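Local coordinates for beta-fructofuranosidase (Bifidobacterium adolescentis, PDB 6NOB), which probably hydrolyses terminal beta-fructofuranoside linkages, as in sucrose, as a member of glycoside hydrolase family 32, at residues G264-D269 with A371-C376; T292-S297 with V338-L343. One frame throughout, in Å; residues are numbered along the deposited sequence.

Contact 1 of 2, residues G264-D269 with A371-C376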
# COMPACT_ATOMS: atom_id res chain seq x y z
N GLY A 264 6.88 15.18 -17.17
CA GLY A 264 6.44 15.83 -15.95
C GLY A 264 7.46 15.69 -14.85
O GLY A 264 8.20 14.70 -14.78
N TYR A 265 7.54 16.71 -13.99
CA TYR A 265 8.42 16.60 -12.83
C TYR A 265 8.04 15.41 -11.96
O TYR A 265 8.92 14.78 -11.35
CB TYR A 265 8.36 17.90 -12.02
CG TYR A 265 9.03 19.07 -12.71
CD1 TYR A 265 10.29 18.94 -13.28
CD2 TYR A 265 8.39 20.30 -12.79
CE1 TYR A 265 10.90 20.01 -13.92
CE2 TYR A 265 8.99 21.37 -13.43
CZ TYR A 265 10.24 21.22 -13.99
OH TYR A 265 10.84 22.28 -14.62
N ASP A 266 6.75 15.08 -11.89
CA ASP A 266 6.32 13.82 -11.29
C ASP A 266 6.77 12.67 -12.18
O ASP A 266 6.32 12.53 -13.32
CB ASP A 266 4.80 13.81 -11.14
CG ASP A 266 4.29 14.97 -10.29
OD1 ASP A 266 4.52 14.94 -9.06
OD2 ASP A 266 3.66 15.89 -10.85
N PHE A 267 7.67 11.83 -11.65
CA PHE A 267 8.30 10.77 -12.43
C PHE A 267 8.79 9.70 -11.47
O PHE A 267 9.96 9.72 -11.07
CB PHE A 267 9.44 11.37 -13.27
CG PHE A 267 10.32 10.34 -13.94
CD1 PHE A 267 9.81 9.51 -14.92
CD2 PHE A 267 11.66 10.25 -13.62
CE1 PHE A 267 10.63 8.58 -15.55
CE2 PHE A 267 12.48 9.33 -14.24
CZ PHE A 267 11.96 8.49 -15.21
N ARG A 268 7.92 8.78 -11.07
CA ARG A 268 8.18 7.99 -9.87
C ARG A 268 7.56 6.60 -9.97
O ARG A 268 6.88 6.25 -10.94
CB ARG A 268 7.67 8.72 -8.63
CG ARG A 268 6.18 8.99 -8.64
CD ARG A 268 5.75 9.59 -7.31
NE ARG A 268 4.43 10.22 -7.37
CZ ARG A 268 4.22 11.47 -7.78
NH1 ARG A 268 5.23 12.22 -8.17
NH2 ARG A 268 2.98 11.95 -7.79
N ASP A 269 7.82 5.81 -8.92
CA ASP A 269 7.25 4.49 -8.67
C ASP A 269 7.66 3.48 -9.74
O ASP A 269 6.80 2.89 -10.40
CB ASP A 269 5.73 4.58 -8.58
CG ASP A 269 5.26 5.66 -7.61
OD1 ASP A 269 6.03 6.02 -6.70
OD2 ASP A 269 4.12 6.14 -7.77
N ALA A 371 -6.82 14.03 -15.32
CA ALA A 371 -6.05 13.64 -14.14
C ALA A 371 -4.63 14.19 -14.25
O ALA A 371 -4.07 14.31 -15.34
CB ALA A 371 -6.01 12.12 -14.00
N ARG A 372 -4.05 14.54 -13.10
CA ARG A 372 -2.75 15.20 -13.09
C ARG A 372 -1.66 14.29 -13.65
O ARG A 372 -0.92 14.67 -14.56
CB ARG A 372 -2.37 15.65 -11.68
CG ARG A 372 -0.97 16.23 -11.61
CD ARG A 372 -0.44 16.31 -10.20
NE ARG A 372 0.92 16.84 -10.16
CZ ARG A 372 1.20 18.13 -9.99
NH1 ARG A 372 0.22 19.01 -9.83
NH2 ARG A 372 2.47 18.53 -9.97
N THR A 373 -1.56 13.07 -13.12
CA THR A 373 -0.46 12.18 -13.45
C THR A 373 -0.77 10.80 -12.88
O THR A 373 -1.73 10.63 -12.12
CB THR A 373 0.88 12.71 -12.92
OG1 THR A 373 1.96 11.96 -13.47
CG2 THR A 373 0.92 12.62 -11.40
N TYR A 374 0.04 9.83 -13.26
CA TYR A 374 -0.07 8.48 -12.72
C TYR A 374 0.66 8.38 -11.39
O TYR A 374 1.56 9.16 -11.07
CB TYR A 374 0.51 7.46 -13.70
CG TYR A 374 -0.47 6.87 -14.68
CD1 TYR A 374 -1.63 6.24 -14.25
CD2 TYR A 374 -0.22 6.92 -16.05
CE1 TYR A 374 -2.52 5.69 -15.16
CE2 TYR A 374 -1.11 6.37 -16.96
CZ TYR A 374 -2.25 5.76 -16.51
OH TYR A 374 -3.13 5.22 -17.42
N GLU A 375 0.26 7.38 -10.61
CA GLU A 375 1.01 6.96 -9.43
C GLU A 375 0.97 5.44 -9.35
O GLU A 375 -0.04 4.82 -9.68
CB GLU A 375 0.44 7.58 -8.14
CG GLU A 375 0.92 9.01 -7.90
CD GLU A 375 0.66 9.49 -6.48
OE1 GLU A 375 -0.46 9.27 -5.97
OE2 GLU A 375 1.58 10.09 -5.88
N CYS A 376 2.09 4.84 -8.94
CA CYS A 376 2.23 3.41 -8.71
C CYS A 376 1.80 2.58 -9.91
O CYS A 376 0.79 1.87 -9.85
CB CYS A 376 1.44 3.00 -7.46
SG CYS A 376 1.96 3.87 -5.96
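Asp266 OD2 lies 3.0 Å from NE of Arg372, whose NH2 also reaches it, on its syn lone pair: a side-on grip of one oxygen, with the carboxylate turned 79° from the guanidinium plane. NH1 of Arg372 forms its strongest salt bridge with Glu231, outside the two segments. Asp266 OD1 takes a nearly straight bond from Arg268 NH1, 2.9 Å away, which Glu236 also holds. Arg268, extended from CG to NE, spends its other edge on Glu375, with NH2 3.0 Å and NE 3.2 Å from OE2. An alanine in place of Arg268 would probably leave Glu375 OE2 without these two donors and Asp266 OD1 without its one, cutting the link between the two acids. Asp269 sets CG beside its backbone N (chi1 -51°), and its OD2 accepts the N-H of Cys376, 2.7 Å from N, on the anti side and 22° out of the carboxylate plane, with Cys376 SG close by. Arg268-Asp269 open the Arg-Asp-Pro signature of family 32 and Glu375-Cys376 form its Glu-Cys signature; their apposition through a salt-bridge network is consistent with the active-site pocket at the centre of the family's five-bladed propeller.

Contact 2 of 2, residues T292-S297 with V338-L343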
# COMPACT_ATOMS: atom_id res chain seq x y z
N THR A 292 4.29 9.16 -14.87
CA THR A 292 4.53 10.56 -15.17
C THR A 292 3.38 11.09 -16.02
O THR A 292 2.32 10.46 -16.12
CB THR A 292 5.88 10.76 -15.86
OG1 THR A 292 6.15 12.16 -15.99
CG2 THR A 292 5.88 10.13 -17.24
N ASN A 293 3.58 12.25 -16.63
CA ASN A 293 2.65 12.81 -17.60
C ASN A 293 3.46 13.36 -18.77
O ASN A 293 4.62 13.73 -18.62
CB ASN A 293 1.78 13.92 -16.99
CG ASN A 293 2.59 14.98 -16.25
OD1 ASN A 293 2.80 14.88 -15.04
ND2 ASN A 293 3.04 15.99 -16.98
N LEU A 294 2.83 13.39 -19.94
CA LEU A 294 3.50 13.85 -21.15
C LEU A 294 2.64 14.88 -21.86
O LEU A 294 1.41 14.89 -21.69
CB LEU A 294 3.80 12.67 -22.09
CG LEU A 294 4.88 11.70 -21.60
CD1 LEU A 294 4.98 10.48 -22.51
CD2 LEU A 294 6.23 12.41 -21.50
N PRO A 295 3.24 15.76 -22.65
CA PRO A 295 2.45 16.73 -23.42
C PRO A 295 1.54 16.01 -24.41
O PRO A 295 1.98 15.10 -25.12
CB PRO A 295 3.50 17.58 -24.13
CG PRO A 295 4.77 17.35 -23.39
CD PRO A 295 4.69 15.97 -22.83
N VAL A 296 0.28 16.44 -24.47
CA VAL A 296 -0.66 15.84 -25.41
C VAL A 296 -0.22 16.07 -26.85
O VAL A 296 -0.66 15.34 -27.75
CB VAL A 296 -2.09 16.38 -25.17
CG1 VAL A 296 -2.53 16.09 -23.74
CG2 VAL A 296 -2.16 17.87 -25.47
N SER A 297 0.64 17.06 -27.09
CA SER A 297 1.18 17.29 -28.42
C SER A 297 2.07 16.15 -28.90
O SER A 297 2.39 16.09 -30.09
CB SER A 297 1.96 18.61 -28.45
OG SER A 297 2.96 18.63 -27.45
N VAL A 338 -1.16 14.67 -20.25
CA VAL A 338 -1.99 13.47 -20.09
C VAL A 338 -1.18 12.46 -19.28
O VAL A 338 0.04 12.34 -19.49
CB VAL A 338 -2.41 12.90 -21.46
CG1 VAL A 338 -1.19 12.73 -22.37
CG2 VAL A 338 -3.16 11.59 -21.31
N PRO A 339 -1.79 11.75 -18.34
CA PRO A 339 -1.04 10.73 -17.59
C PRO A 339 -0.48 9.67 -18.52
O PRO A 339 -1.17 9.19 -19.43
CB PRO A 339 -2.08 10.15 -16.63
CG PRO A 339 -3.10 11.25 -16.48
CD PRO A 339 -3.15 11.93 -17.82
N ALA A 340 0.78 9.30 -18.30
CA ALA A 340 1.46 8.34 -19.16
C ALA A 340 2.34 7.41 -18.34
O ALA A 340 2.93 7.83 -17.33
CB ALA A 340 2.31 9.05 -20.22
N MET A 341 2.43 6.16 -18.78
CA MET A 341 3.37 5.19 -18.24
C MET A 341 4.56 5.14 -19.17
O MET A 341 4.51 4.53 -20.24
CB MET A 341 2.73 3.81 -18.10
CG MET A 341 1.77 3.68 -16.95
SD MET A 341 1.28 1.97 -16.73
CE MET A 341 -0.12 2.19 -15.64
N THR A 342 5.65 5.80 -18.77
CA THR A 342 6.85 5.82 -19.58
C THR A 342 7.63 4.53 -19.39
O THR A 342 7.94 4.14 -18.25
CB THR A 342 7.70 7.04 -19.24
OG1 THR A 342 7.62 7.29 -17.83
CG2 THR A 342 7.21 8.25 -20.01
N LEU A 343 7.94 3.86 -20.49
CA LEU A 343 8.57 2.55 -20.48
C LEU A 343 10.07 2.66 -20.72
O LEU A 343 10.51 3.42 -21.60
CB LEU A 343 7.94 1.64 -21.54
CG LEU A 343 8.32 0.16 -21.50
CD1 LEU A 343 7.86 -0.49 -20.21
CD2 LEU A 343 7.73 -0.56 -22.71
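An antiparallel strand pairing inside one blade of the beta-propeller joins strand 285-295 to strand 337-347, the two middle members of the blade's four long strands. Thr292 faces Ala340 and Leu294 faces Val338 as hydrogen-bonded pairs, with Asn293 opposite Pro339 as the non-hydrogen-bonded pair between them. In the first pair, Thr292 N lies 3.1 Å from Ala340 O, and Ala340 N lies 2.9 Å from Thr292 O. The second pair is closed by Leu294 N to Val338 O and Val338 N to Leu294 O, each 3.0 Å. Between them, Asn293 CA approaches Val338 O at 3.3 Å in a CA-H...O contact. The axes of strands 292-295 and 338-343 make 115°, well short of antiparallel, so the pair is strongly twisted or bent here.

Thr292, Leu294, Val338 and Ala340 turn their side chains to one face. There Leu294 CD1 packs 3.8 Å from Ala340 CB and also touches the methyl of Thr342; Tyr358 and Pro361 of the next strand lie against the same leucine. Thr292 places CG2 between its backbone N and carbonyl carbon, bringing this methyl 3.4 Å from Thr342 OG1 and against Thr342 CG2, the two side chains crossing at about a right angle. Past the pairing, Val296 CG1 meets Val338 CG1 at 3.9 Å.

The threonine hydroxyls bond elsewhere, Thr292 OG1 to a partner in contact 1, Asp266, and Thr342 OG1 to Thr290 OG1, so the two threonines meet by packing, the Thr292 methyl against both the hydroxyl oxygen and the methyl of Thr342, and not by a hydrogen bond. Pro339, with no N-H, sits in the non-hydrogen-bonded pair, so the bonding between these two strands loses nothing; the contact combines four backbone bonds with an apolar face.

In the fold
Contacts 1 and 2 have centres 9 Å apart, on the same side of the chain's centre. Contact 2 is nested within the loop closed by contact 1: the order is 264-269, 292-297, 338-343, 371-376. Strands 268-273, 285-295 and 337-347 are consecutive neighbours in one sheet, so contact 2 builds the blade, while contact 1 joins that blade's edge strand to strand 374-375 of another sheet. They touch directly, with Asp266 O 2.7 Å from Thr292 OG1 and Gly264 N 3.1 Å from Asn293 O, both probable hydrogen bonds. Hydrogen bonds thus fasten the paired strands of the blade to the loop before strand 268-273, next to the side chains that bridge to the neighbouring sheet.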